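Local coordinates for protein demethylmenaquinone Methyltransferase (Thermus thermophilus, PDB 1J3L) that is a member of the RraA-like family of mixed alpha/beta proteins, and assembles as a trimer, at residues G65-L73 and L111-A119. Numbering follows the deposited sequence.
Sequences GGSLRTALL and LAATPKKSA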
loop_
_atom_site.group_PDB
_atom_site.type_symbol
_atom_site.label_atom_id
_atom_site.label_comp_id
_atom_site.label_asym_id
_atom_site.label_seq_id
_atom_site.Cartn_x
_atom_site.Cartn_y
_atom_site.Cartn_z
ATOM N N GLY A 65 -6.050 8.551 15.510
ATOM C CA GLY A 65 -7.114 7.570 15.562
ATOM C C GLY A 65 -7.172 6.827 14.245
ATOM O O GLY A 65 -8.123 6.096 13.977
ATOM N N GLY A 66 -6.145 7.031 13.420
ATOM C CA GLY A 66 -6.064 6.375 12.128
ATOM C C GLY A 66 -6.977 6.965 11.072
ATOM O O GLY A 66 -7.054 6.435 9.965
ATOM N N SER A 67 -7.667 8.058 11.395
ATOM C CA SER A 67 -8.577 8.676 10.433
ATOM C C SER A 67 -7.905 9.198 9.173
ATOM O O SER A 67 -6.820 9.761 9.228
ATOM C CB SER A 67 -9.334 9.829 11.071
ATOM O OG SER A 67 -10.139 10.472 10.097
ATOM N N LEU A 68 -8.579 9.035 8.039
ATOM C CA LEU A 68 -8.057 9.494 6.755
ATOM C C LEU A 68 -8.978 10.580 6.196
ATOM O O LEU A 68 -8.807 11.030 5.055
ATOM C CB LEU A 68 -7.986 8.318 5.774
ATOM C CG LEU A 68 -7.421 6.981 6.281
ATOM C CD1 LEU A 68 -7.611 5.932 5.205
ATOM C CD2 LEU A 68 -5.937 7.107 6.655
ATOM N N ARG A 69 -9.945 10.999 7.009
ATOM C CA ARG A 69 -10.922 12.019 6.623
ATOM C C ARG A 69 -10.330 13.408 6.475
ATOM O O ARG A 69 -10.755 14.170 5.610
ATOM C CB ARG A 69 -12.049 12.112 7.652
ATOM C CG ARG A 69 -13.217 11.146 7.506
ATOM C CD ARG A 69 -14.158 11.396 8.678
ATOM N NE ARG A 69 -15.440 10.708 8.610
ATOM C CZ ARG A 69 -16.364 10.788 9.566
ATOM N NH1 ARG A 69 -16.133 11.522 10.650
ATOM N NH2 ARG A 69 -17.518 10.144 9.442
ATOM N N THR A 70 -9.381 13.756 7.334
ATOM C CA THR A 70 -8.769 15.080 7.273
ATOM C C THR A 70 -7.262 14.989 7.468
ATOM O O THR A 70 -6.757 14.012 8.011
ATOM C CB THR A 70 -9.374 16.054 8.344
ATOM O OG1 THR A 70 -8.971 15.656 9.663
ATOM C CG2 THR A 70 -10.903 16.047 8.272
ATOM N N ALA A 71 -6.551 16.013 7.015
ATOM C CA ALA A 71 -5.102 16.047 7.132
ATOM C C ALA A 71 -4.681 16.694 8.443
ATOM O O ALA A 71 -5.199 17.747 8.822
ATOM C CB ALA A 71 -4.502 16.812 5.956
ATOM N N LEU A 72 -3.743 16.053 9.135
ATOM C CA LEU A 72 -3.246 16.581 10.395
ATOM C C LEU A 72 -2.008 17.421 10.148
ATOM O O LEU A 72 -1.562 18.168 11.022
ATOM C CB LEU A 72 -2.927 15.441 11.361
ATOM C CG LEU A 72 -4.167 14.632 11.729
ATOM C CD1 LEU A 72 -3.821 13.547 12.710
ATOM C CD2 LEU A 72 -5.201 15.568 12.320
ATOM N N LEU A 73 -1.454 17.318 8.946
ATOM C CA LEU A 73 -0.268 18.093 8.627
ATOM C C LEU A 73 -0.206 18.382 7.131
ATOM O O LEU A 73 -0.439 17.502 6.300
ATOM C CB LEU A 73 0.972 17.335 9.108
ATOM C CG LEU A 73 2.234 18.150 9.369
ATOM C CD1 LEU A 73 3.109 17.432 10.375
ATOM C CD2 LEU A 73 2.968 18.373 8.072
ATOM N N LEU A 111 -0.440 7.335 7.013
ATOM C CA LEU A 111 -1.134 6.205 6.415
ATOM C C LEU A 111 -1.584 6.570 5.010
ATOM O O LEU A 111 -1.685 5.715 4.136
ATOM C CB LEU A 111 -2.340 5.808 7.277
ATOM C CG LEU A 111 -1.998 5.280 8.677
ATOM C CD1 LEU A 111 -3.269 5.063 9.480
ATOM C CD2 LEU A 111 -1.191 3.987 8.558
ATOM N N ALA A 112 -1.834 7.859 4.796
ATOM C CA ALA A 112 -2.284 8.322 3.496
ATOM C C ALA A 112 -2.430 9.824 3.431
ATOM O O ALA A 112 -2.413 10.519 4.451
ATOM C CB ALA A 112 -3.624 7.673 3.155
ATOM N N ALA A 113 -2.548 10.322 2.206
ATOM C CA ALA A 113 -2.776 11.741 1.990
ATOM C C ALA A 113 -4.295 11.889 1.781
ATOM O O ALA A 113 -4.964 10.953 1.343
ATOM C CB ALA A 113 -2.006 12.230 0.747
ATOM N N THR A 114 -4.832 13.054 2.103
ATOM C CA THR A 114 -6.257 13.321 1.944
ATOM C C THR A 114 -6.370 14.829 1.701
ATOM O O THR A 114 -5.551 15.606 2.207
ATOM C CB THR A 114 -7.048 12.902 3.211
ATOM O OG1 THR A 114 -8.395 12.575 2.853
ATOM C CG2 THR A 114 -7.067 14.032 4.240
ATOM N N PRO A 115 -7.388 15.262 0.934
ATOM C CA PRO A 115 -7.620 16.675 0.596
ATOM C C PRO A 115 -8.110 17.657 1.655
ATOM O O PRO A 115 -7.671 18.807 1.676
ATOM C CB PRO A 115 -8.612 16.597 -0.572
ATOM C CG PRO A 115 -8.395 15.225 -1.141
ATOM C CD PRO A 115 -8.265 14.400 0.126
ATOM N N LYS A 116 -9.036 17.223 2.508
ATOM C CA LYS A 116 -9.600 18.108 3.527
ATOM C C LYS A 116 -8.705 18.473 4.690
ATOM O O LYS A 116 -8.009 17.627 5.248
ATOM C CB LYS A 116 -10.901 17.533 4.104
ATOM C CG LYS A 116 -12.099 17.680 3.206
ATOM C CD LYS A 116 -13.377 17.707 4.016
ATOM C CE LYS A 116 -14.540 18.169 3.155
ATOM N NZ LYS A 116 -15.793 18.332 3.940
ATOM N N LYS A 117 -8.755 19.747 5.064
ATOM C CA LYS A 117 -7.986 20.246 6.188
ATOM C C LYS A 117 -8.717 19.856 7.477
ATOM O O LYS A 117 -9.922 19.605 7.461
ATOM C CB LYS A 117 -7.851 21.766 6.088
ATOM C CG LYS A 117 -9.173 22.521 6.211
ATOM C CD LYS A 117 -8.988 23.971 5.810
ATOM C CE LYS A 117 -7.793 24.576 6.529
ATOM N NZ LYS A 117 -7.284 25.800 5.850
ATOM N N SER A 118 -7.977 19.788 8.579
ATOM C CA SER A 118 -8.533 19.432 9.882
ATOM C C SER A 118 -9.105 20.661 10.583
ATOM O O SER A 118 -8.767 21.800 10.253
ATOM C CB SER A 118 -7.446 18.824 10.782
ATOM O OG SER A 118 -7.096 17.517 10.375
ATOM N N ALA A 119 -9.972 20.418 11.556
ATOM C CA ALA A 119 -10.572 21.495 12.319
ATOM C C ALA A 119 -9.498 22.020 13.263
ATOM O O ALA A 119 -8.452 21.387 13.437
ATOM C CB ALA A 119 -11.770 20.980 13.100
HETATM O O HOH W 1 -10.096 14.702 3.036
#
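The flat peptide group joining Thr70 to Ala71 is covered on one face by the methyl of Thr114, whose CG2 stands 3.4 Å from Thr70 C, almost directly above it. At the peptide's edge, Ala71 N donates to Lys116 O (2.8 Å). On the opposite face Ser118 OG stands nearly over the middle of the C-N bond; it accepts from Thr70 OG1 at 2.7 Å and donates to Ala71 O, though this last separation is improbably short. A small hydroxyl side chain suits this place, since it can accept from Thr70 and probably donate as well. Threonine serves equally well at Thr114, one branch apolar and one polar: with OG1 swung away from its own backbone N (chi1 -153°), the methyl covers the peptide while OG1 donates to Leu68 O (2.7 Å), nearly end-on to the carbonyl. A water completes the polar join, donating to Thr114 OG1 and Arg69 O and accepting from Lys116 N. Branched Leu68 lays CD2 against Leu111 CB (3.9 Å), the side chains crossing at about a right angle; Pro19 of a neighbouring subunit packs on Leu68 and Thr114. Gly66, whose O and CA lie 4.1 Å from Leu111 CD1, has a positive phi (76°), which glycine adopts more readily than other residues. Such loop-to-loop stitching joins the connections that follow parallel strands 58-63 and 107-110, at their C-terminal ends, in the RraA-like alpha/beta fold.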